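Local coordinates for piwi domain-containing protein (Vanderwaltozyma polyspora, PDB 5THE) that is the C-terminal lobe of a budding-yeast Argonaute, binds RNA in this crystal and probably contributes to the selectivity of target RNA cleavage, at residues A[401-406]-A[411-416]; A[276-281]-A[508-513]; A[96-101]-A[218-223]. All coordinates share one frame; numbering follows the deposited sequence.

Interaction 1: residues A[401-406]-A[411-416]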
# COMPACT_ATOMS: atom_id res chain seq x y z
N GLU A 401 -12.87 -27.13 13.68
CA GLU A 401 -13.66 -26.42 12.69
C GLU A 401 -14.44 -25.28 13.31
O GLU A 401 -14.46 -24.18 12.75
CB GLU A 401 -14.59 -27.39 11.96
CG GLU A 401 -13.85 -28.34 11.01
CD GLU A 401 -14.78 -29.27 10.25
OE1 GLU A 401 -15.95 -29.41 10.65
OE2 GLU A 401 -14.34 -29.88 9.25
N ASN A 402 -15.03 -25.50 14.49
CA ASN A 402 -15.79 -24.52 15.24
C ASN A 402 -15.20 -24.36 16.63
O ASN A 402 -14.55 -25.26 17.16
CB ASN A 402 -17.28 -24.90 15.41
CG ASN A 402 -18.02 -24.97 14.08
OD1 ASN A 402 -18.20 -23.96 13.40
ND2 ASN A 402 -18.44 -26.18 13.70
N ALA A 403 -15.44 -23.18 17.21
CA ALA A 403 -15.24 -22.94 18.63
C ALA A 403 -16.33 -21.97 19.07
O ALA A 403 -17.01 -21.37 18.24
CB ALA A 403 -13.84 -22.38 18.92
N LYS A 404 -16.48 -21.82 20.39
CA LYS A 404 -17.46 -20.87 20.91
C LYS A 404 -16.90 -19.46 20.86
O LYS A 404 -15.81 -19.20 21.39
CB LYS A 404 -17.88 -21.22 22.33
CG LYS A 404 -18.73 -22.48 22.38
CD LYS A 404 -19.36 -22.71 23.76
CE LYS A 404 -20.41 -23.80 23.68
NZ LYS A 404 -21.44 -23.49 22.64
N ASN A 405 -17.66 -18.55 20.24
CA ASN A 405 -17.29 -17.14 20.16
C ASN A 405 -17.77 -16.40 21.40
O ASN A 405 -18.29 -16.99 22.36
CB ASN A 405 -17.81 -16.54 18.85
CG ASN A 405 -19.31 -16.37 18.81
OD1 ASN A 405 -20.03 -16.62 19.78
ND2 ASN A 405 -19.81 -15.89 17.66
N GLU A 406 -17.61 -15.08 21.40
CA GLU A 406 -18.00 -14.26 22.54
C GLU A 406 -19.50 -14.09 22.68
O GLU A 406 -19.95 -13.53 23.68
CB GLU A 406 -17.32 -12.90 22.46
CG GLU A 406 -15.80 -12.99 22.69
CD GLU A 406 -15.03 -11.88 21.98
OE1 GLU A 406 -14.35 -11.09 22.68
OE2 GLU A 406 -15.09 -11.79 20.73
N VAL A 411 -18.93 -21.67 16.05
CA VAL A 411 -18.70 -20.74 14.95
C VAL A 411 -17.39 -21.11 14.27
O VAL A 411 -16.46 -21.61 14.92
CB VAL A 411 -18.75 -19.34 15.60
CG1 VAL A 411 -17.59 -18.49 15.26
CG2 VAL A 411 -20.13 -18.69 15.40
N ALA A 412 -17.31 -20.91 12.95
CA ALA A 412 -16.11 -21.29 12.20
C ALA A 412 -14.88 -20.57 12.73
O ALA A 412 -14.87 -19.35 12.90
CB ALA A 412 -16.26 -20.98 10.71
N VAL A 413 -13.83 -21.34 13.00
CA VAL A 413 -12.54 -20.79 13.39
C VAL A 413 -11.44 -21.17 12.41
O VAL A 413 -10.26 -20.97 12.70
CB VAL A 413 -12.17 -21.22 14.83
CG1 VAL A 413 -13.16 -20.63 15.81
CG2 VAL A 413 -12.13 -22.78 14.96
N GLN A 414 -11.80 -21.71 11.26
CA GLN A 414 -10.82 -21.89 10.19
C GLN A 414 -11.49 -21.62 8.86
O GLN A 414 -12.72 -21.68 8.74
CB GLN A 414 -10.21 -23.30 10.20
CG GLN A 414 -11.23 -24.42 10.15
CD GLN A 414 -10.58 -25.77 9.87
OE1 GLN A 414 -10.24 -26.06 8.73
NE2 GLN A 414 -10.39 -26.57 10.91
N SER A 415 -10.67 -21.31 7.85
CA SER A 415 -11.16 -21.01 6.51
C SER A 415 -10.11 -21.43 5.49
O SER A 415 -8.92 -21.12 5.64
CB SER A 415 -11.47 -19.52 6.35
OG SER A 415 -12.03 -19.27 5.07
N MET A 416 -10.56 -22.11 4.43
CA MET A 416 -9.67 -22.55 3.36
C MET A 416 -8.49 -23.34 3.91
O MET A 416 -7.35 -23.16 3.48
CB MET A 416 -9.19 -21.35 2.54
CG MET A 416 -10.34 -20.59 1.90
SD MET A 416 -9.79 -19.01 1.27
CE MET A 416 -8.97 -19.49 -0.22
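V413 has CG1 anti to its carbonyl carbon and CG2 between the backbone N and the carbonyl carbon (chi1 -65°), which turns both methyls toward 401-406: CG1 meets the A403 methyl, 3.6 Å from A403 CB, and CG2 lies 3.5 Å from E401 O. Q414 also holds its CG between N and carbonyl carbon (chi1 54°), and from there its extended chain carries the amide obliquely across the E401 side chain. NE2 of Q414 stands 3.7 Å from E401 CA, but its hydrogen bond goes to Q400 O. The backbones are tied by three bonds. A403 N gives to V411 O and V411 N returns a bond to A403 O. V413 N gives the straightest of the three to E401 O (2.9 Å, 169°). This is the ladder of a beta hairpin between strands 402-404 and 410-415, with A403 and V411 as its antiparallel hydrogen-bonded pair. At the neighbouring non-hydrogen-bonded pair, N402 and A412, the side chains diverge; the amide oxygen of N402 accepts from Y51 N, while A403 and V413 pack on V18 of strand 16-22. Further along, N405 crosses V411 at about a right angle, its ND2 3.6 Å from V411 CG2. That amide is secured at both ends, OD1 accepting from K407 N and E409 N while ND2 gives to D48 OD2.

Interaction 2: residues A[276-281]-A[508-513]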
# COMPACT_ATOMS: atom_id res chain seq x y z
N TYR A 276 19.83 -2.72 -2.68
CA TYR A 276 20.49 -3.06 -3.94
C TYR A 276 19.53 -3.00 -5.13
O TYR A 276 19.24 -4.02 -5.75
CB TYR A 276 21.16 -4.42 -3.83
CG TYR A 276 22.11 -4.49 -2.66
CD1 TYR A 276 23.26 -3.69 -2.63
CD2 TYR A 276 21.86 -5.31 -1.56
CE1 TYR A 276 24.13 -3.72 -1.56
CE2 TYR A 276 22.73 -5.35 -0.48
CZ TYR A 276 23.87 -4.56 -0.49
OH TYR A 276 24.73 -4.58 0.58
N PRO A 277 19.01 -1.82 -5.46
CA PRO A 277 18.18 -1.71 -6.67
C PRO A 277 18.97 -2.07 -7.92
O PRO A 277 18.39 -2.57 -8.90
CB PRO A 277 17.74 -0.24 -6.67
CG PRO A 277 18.77 0.48 -5.85
CD PRO A 277 19.19 -0.51 -4.79
N GLU A 278 20.27 -1.81 -7.90
CA GLU A 278 21.25 -2.43 -8.77
C GLU A 278 22.38 -2.92 -7.87
O GLU A 278 22.38 -2.67 -6.67
CB GLU A 278 21.76 -1.46 -9.84
CG GLU A 278 20.69 -0.96 -10.80
CD GLU A 278 20.26 -2.02 -11.78
OE1 GLU A 278 20.87 -3.10 -11.78
OE2 GLU A 278 19.32 -1.76 -12.55
N LYS A 279 23.36 -3.61 -8.46
CA LYS A 279 24.40 -4.22 -7.64
C LYS A 279 25.24 -3.13 -6.98
O LYS A 279 25.63 -2.15 -7.63
CB LYS A 279 25.27 -5.15 -8.48
CG LYS A 279 25.96 -6.22 -7.65
CD LYS A 279 27.48 -6.14 -7.76
CE LYS A 279 27.99 -6.67 -9.09
NZ LYS A 279 29.49 -6.68 -9.14
N ASP A 280 25.48 -3.29 -5.68
CA ASP A 280 26.31 -2.40 -4.87
C ASP A 280 25.72 -1.00 -4.71
O ASP A 280 26.44 -0.07 -4.32
CB ASP A 280 27.73 -2.32 -5.42
CG ASP A 280 28.41 -3.68 -5.47
OD1 ASP A 280 28.16 -4.51 -4.57
OD2 ASP A 280 29.19 -3.91 -6.41
N GLN A 281 24.44 -0.81 -4.99
CA GLN A 281 23.87 0.53 -4.93
C GLN A 281 23.22 0.79 -3.58
O GLN A 281 22.90 -0.13 -2.82
CB GLN A 281 22.87 0.73 -6.07
CG GLN A 281 23.55 0.71 -7.44
CD GLN A 281 24.77 1.62 -7.48
OE1 GLN A 281 24.66 2.84 -7.28
NE2 GLN A 281 25.93 1.03 -7.70
N ALA A 508 15.61 2.59 -14.13
CA ALA A 508 15.41 3.12 -15.47
C ALA A 508 16.46 4.14 -15.87
O ALA A 508 16.67 4.38 -17.06
CB ALA A 508 14.02 3.75 -15.60
N GLY A 509 17.12 4.77 -14.90
CA GLY A 509 18.10 5.80 -15.21
C GLY A 509 19.51 5.36 -14.90
O GLY A 509 20.46 6.12 -15.12
N PHE A 510 19.66 4.13 -14.42
CA PHE A 510 20.93 3.72 -13.83
C PHE A 510 22.02 3.57 -14.88
O PHE A 510 23.18 3.90 -14.63
CB PHE A 510 20.75 2.41 -13.09
CG PHE A 510 22.02 1.85 -12.53
CD1 PHE A 510 22.61 2.44 -11.42
CD2 PHE A 510 22.61 0.74 -13.10
CE1 PHE A 510 23.78 1.91 -10.89
CE2 PHE A 510 23.78 0.20 -12.58
CZ PHE A 510 24.36 0.78 -11.46
N GLU A 511 21.67 3.03 -16.05
CA GLU A 511 22.68 2.80 -17.07
C GLU A 511 23.35 4.12 -17.46
O GLU A 511 24.59 4.22 -17.46
CB GLU A 511 22.06 2.10 -18.29
CG GLU A 511 20.73 2.71 -18.80
CD GLU A 511 19.48 2.14 -18.11
OE1 GLU A 511 18.52 1.80 -18.84
OE2 GLU A 511 19.46 2.06 -16.87
N LEU A 512 22.55 5.15 -17.72
CA LEU A 512 23.09 6.46 -18.05
C LEU A 512 23.85 7.06 -16.87
O LEU A 512 24.93 7.63 -17.05
CB LEU A 512 21.96 7.39 -18.51
CG LEU A 512 22.28 8.87 -18.66
CD1 LEU A 512 23.32 9.08 -19.76
CD2 LEU A 512 21.00 9.65 -18.97
N ASN A 513 23.30 6.93 -15.66
CA ASN A 513 23.99 7.47 -14.49
C ASN A 513 25.35 6.82 -14.27
O ASN A 513 26.27 7.48 -13.76
CB ASN A 513 23.12 7.29 -13.24
CG ASN A 513 21.99 8.28 -13.19
OD1 ASN A 513 22.09 9.38 -13.72
ND2 ASN A 513 20.89 7.89 -12.56
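Q281, whose amide leans against the ring of F510, donates from NE2 to K279 O at 3.2 Å. The acceptor lies nearly in the amide plane, and the bond helps to hold the rotation of the group that meets the phenylalanine. CD of Q281 approaches F510 CE1 obliquely to 3.6 Å, with amide and ring planes 53° apart. E278 touches the ring over a face instead. With CG anti to its carbonyl carbon (chi1 -62°), it lays that atom 3.6 Å from the F510 centroid and 18° off the normal, a CH-pi contact. The loop carrying both residues joins the antiparallel strands 264-274 and 282-289 of the Piwi domain, a member of the RNase H clan, and forms a type II turn from E278 to Q281, closed by Q281 N bonding to E278 O. F510 comes from helix 490-515, its ring reaching out to the turn. With an alanine in place of Q281, K279 O would probably lose this donor and a gap would be likely to open beside F510 CE1. One turn back along the same helix, F506 meets the F510 ring and is itself touched by P277, E278 and Q281.

Interaction 3: residues A[96-101]-A[218-223]. With nucleotides of chain B.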
# COMPACT_ATOMS: atom_id res chain seq x y z
N GLU A 96 -6.31 -3.68 -33.45
CA GLU A 96 -6.87 -2.34 -33.40
C GLU A 96 -8.33 -2.37 -32.96
O GLU A 96 -8.71 -1.67 -32.01
CB GLU A 96 -6.72 -1.66 -34.76
CG GLU A 96 -7.32 -0.27 -34.79
CD GLU A 96 -7.46 0.27 -36.20
OE1 GLU A 96 -6.65 -0.12 -37.08
OE2 GLU A 96 -8.38 1.08 -36.43
N SER A 97 -9.15 -3.18 -33.62
CA SER A 97 -10.56 -3.24 -33.25
C SER A 97 -10.77 -4.04 -31.96
O SER A 97 -11.68 -3.74 -31.19
CB SER A 97 -11.41 -3.82 -34.39
OG SER A 97 -10.94 -5.10 -34.77
N GLU A 98 -9.92 -5.03 -31.70
CA GLU A 98 -10.01 -5.73 -30.43
C GLU A 98 -9.73 -4.78 -29.27
O GLU A 98 -10.40 -4.85 -28.23
CB GLU A 98 -9.08 -6.93 -30.41
CG GLU A 98 -9.72 -8.18 -30.99
CD GLU A 98 -8.77 -9.37 -31.06
OE1 GLU A 98 -7.65 -9.28 -30.52
OE2 GLU A 98 -9.16 -10.40 -31.66
N LEU A 99 -8.77 -3.87 -29.43
CA LEU A 99 -8.49 -2.91 -28.38
C LEU A 99 -9.63 -1.91 -28.22
O LEU A 99 -9.99 -1.56 -27.10
CB LEU A 99 -7.17 -2.20 -28.65
CG LEU A 99 -6.71 -1.14 -27.65
CD1 LEU A 99 -6.70 -1.70 -26.22
CD2 LEU A 99 -5.31 -0.64 -28.05
N ASP A 100 -10.21 -1.44 -29.34
CA ASP A 100 -11.40 -0.59 -29.26
C ASP A 100 -12.52 -1.27 -28.50
O ASP A 100 -13.19 -0.66 -27.64
CB ASP A 100 -11.88 -0.22 -30.66
CG ASP A 100 -10.94 0.73 -31.35
OD1 ASP A 100 -10.36 1.58 -30.64
OD2 ASP A 100 -10.78 0.62 -32.58
N ILE A 101 -12.77 -2.54 -28.82
CA ILE A 101 -13.82 -3.29 -28.14
C ILE A 101 -13.52 -3.40 -26.65
O ILE A 101 -14.39 -3.18 -25.81
CB ILE A 101 -13.98 -4.67 -28.81
CG1 ILE A 101 -14.60 -4.48 -30.19
CG2 ILE A 101 -14.81 -5.60 -27.94
CD1 ILE A 101 -14.42 -5.65 -31.13
N VAL A 218 -1.45 -2.29 -18.39
CA VAL A 218 -2.29 -3.47 -18.50
C VAL A 218 -1.60 -4.38 -19.51
O VAL A 218 -1.11 -3.89 -20.53
CB VAL A 218 -3.70 -2.98 -18.88
CG1 VAL A 218 -4.02 -3.11 -20.36
CG2 VAL A 218 -4.75 -3.46 -17.94
N VAL A 219 -1.44 -5.67 -19.19
CA VAL A 219 -0.90 -6.62 -20.16
C VAL A 219 -2.02 -7.00 -21.11
O VAL A 219 -3.11 -7.41 -20.68
CB VAL A 219 -0.31 -7.86 -19.46
CG1 VAL A 219 0.19 -8.89 -20.48
CG2 VAL A 219 0.84 -7.45 -18.55
N TRP A 220 -1.76 -6.84 -22.41
CA TRP A 220 -2.78 -7.00 -23.43
C TRP A 220 -3.42 -8.38 -23.40
O TRP A 220 -4.64 -8.51 -23.55
CB TRP A 220 -2.17 -6.73 -24.81
CG TRP A 220 -3.09 -6.93 -25.99
CD1 TRP A 220 -2.81 -7.62 -27.13
CD2 TRP A 220 -4.44 -6.45 -26.14
NE1 TRP A 220 -3.88 -7.59 -27.98
CE2 TRP A 220 -4.89 -6.88 -27.40
CE3 TRP A 220 -5.30 -5.70 -25.34
CZ2 TRP A 220 -6.17 -6.58 -27.89
CZ3 TRP A 220 -6.59 -5.41 -25.82
CH2 TRP A 220 -7.00 -5.85 -27.08
N ASP A 221 -2.62 -9.44 -23.22
CA ASP A 221 -3.23 -10.78 -23.22
C ASP A 221 -4.18 -10.97 -22.04
O ASP A 221 -5.06 -11.83 -22.11
CB ASP A 221 -2.18 -11.88 -23.24
CG ASP A 221 -1.49 -12.01 -24.60
OD1 ASP A 221 -2.09 -11.58 -25.61
OD2 ASP A 221 -0.36 -12.54 -24.66
N ASN A 222 -4.04 -10.17 -20.99
CA ASN A 222 -5.02 -10.17 -19.92
C ASN A 222 -6.21 -9.29 -20.26
O ASN A 222 -7.37 -9.73 -20.21
CB ASN A 222 -4.39 -9.69 -18.61
CG ASN A 222 -3.34 -10.62 -18.09
OD1 ASN A 222 -3.37 -11.82 -18.36
ND2 ASN A 222 -2.40 -10.08 -17.33
N PHE A 223 -5.93 -8.02 -20.59
CA PHE A 223 -6.98 -7.04 -20.84
C PHE A 223 -7.94 -7.52 -21.91
O PHE A 223 -9.16 -7.38 -21.78
CB PHE A 223 -6.33 -5.71 -21.24
CG PHE A 223 -7.29 -4.56 -21.37
CD1 PHE A 223 -8.31 -4.38 -20.45
CD2 PHE A 223 -7.16 -3.63 -22.40
CE1 PHE A 223 -9.19 -3.31 -20.56
CE2 PHE A 223 -8.04 -2.55 -22.52
CZ PHE A 223 -9.05 -2.40 -21.60
P A B 2 -1.58 -6.96 -15.51
OP1 A B 2 -0.79 -8.15 -15.14
OP2 A B 2 -2.47 -6.96 -16.71
O5' A B 2 -2.44 -6.53 -14.24
C5' A B 2 -3.03 -5.23 -14.16
C4' A B 2 -4.14 -5.21 -13.14
O4' A B 2 -5.24 -6.01 -13.63
C3' A B 2 -3.81 -5.83 -11.80
O3' A B 2 -3.11 -4.96 -10.97
C2' A B 2 -5.19 -6.20 -11.27
O2' A B 2 -5.88 -5.03 -10.84
C1' A B 2 -5.86 -6.69 -12.55
N9 A B 2 -5.66 -8.13 -12.79
C8 A B 2 -4.59 -8.72 -13.43
N7 A B 2 -4.70 -10.01 -13.56
C5 A B 2 -5.94 -10.28 -12.99
C6 A B 2 -6.62 -11.48 -12.82
N6 A B 2 -6.11 -12.64 -13.24
N1 A B 2 -7.83 -11.44 -12.20
C2 A B 2 -8.30 -10.24 -11.80
N3 A B 2 -7.73 -9.03 -11.90
C4 A B 2 -6.55 -9.14 -12.51
OP3 U B 1 1.43 -0.31 -11.96
P U B 1 0.38 -0.46 -12.98
OP1 U B 1 0.37 0.74 -13.86
OP2 U B 1 -0.89 -0.83 -12.32
O5' U B 1 0.80 -1.65 -13.92
C5' U B 1 0.55 -3.00 -13.57
C4' U B 1 0.61 -3.85 -14.80
O4' U B 1 1.95 -3.80 -15.36
C3' U B 1 0.27 -5.32 -14.61
O3' U B 1 -0.53 -5.76 -15.71
C2' U B 1 1.64 -6.01 -14.63
O2' U B 1 1.62 -7.35 -15.07
C1' U B 1 2.43 -5.11 -15.59
N1 U B 1 3.88 -5.14 -15.35
C2 U B 1 4.71 -5.51 -16.38
O2 U B 1 4.27 -5.78 -17.48
N3 U B 1 6.05 -5.53 -16.10
C4 U B 1 6.64 -5.23 -14.89
O4 U B 1 7.87 -5.28 -14.78
C5 U B 1 5.72 -4.87 -13.85
C6 U B 1 4.41 -4.84 -14.11
O HOH W 1 -4.46 -8.59 -30.79
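W220 has CG anti to its backbone N (chi1 177°), which sends the six-membered end of its indole against the backbone of helix 95-111, CH2 standing 3.5 Å from L99 CA. The L99 side chain adds its CD1 methyl, 3.7 Å from W220 CZ3, and the same methyl sits 4.0 Å from F223 CE2 at the edge of that ring. Next to CH2 in the indole, W220 CZ2 receives E98 CB at 3.9 Å. The pyrrole nitrogen W220 NE1 gives its hydrogen to a water at 3.0 Å, lying in the indole plane, and this water donates in turn to E98 OE1; that carboxylate also forms a salt bridge with K224. W220 and F223 belong to helix 220-223, which follows strand 215-219 of a parallel sheet, an arrangement consistent with the Rossmann-like MID domain of Argonautes. V219 occupies the N-cap position, and its O accepts from both N222 N and F223 N. At this helix start the RNA backbone is gripped: OP2 of A2 of chain B receives V219 N at 3.0 Å and, almost dead straight (179°), N222 ND2 at 3.2 Å. The helix end probably adds favourable electrostatics for the phosphate. CG2 of V219 touches O2' of U1 of chain B. Farther out, F83 meets the W220 ring edge-to-face and V190 of strand 185-191 packs on it, while Y230 of helix 228-241 touches N222 and F223.

Of the three contacts, interaction 3 alone touches the bound RNA, chiefly through the phosphate of A2 of chain B, with V219 also reaching the ribose of U1 of chain B; the nearest atoms of interactions 1 and 2 lie about 7 Å and 11 Å from the nucleic acid. Centres of interactions 1 and 2 are about 50 Å apart. Those of interactions 1 and 3 are about 44 Å apart, and those of interactions 2 and 3 about 33 Å. Interactions 1 and 2 lie on opposite sides of the chain's centre, yet in sequence the hairpin of interaction 1 is nested within the loop closed by 276-281 and 508-513. Interaction 3 closes before either of them opens.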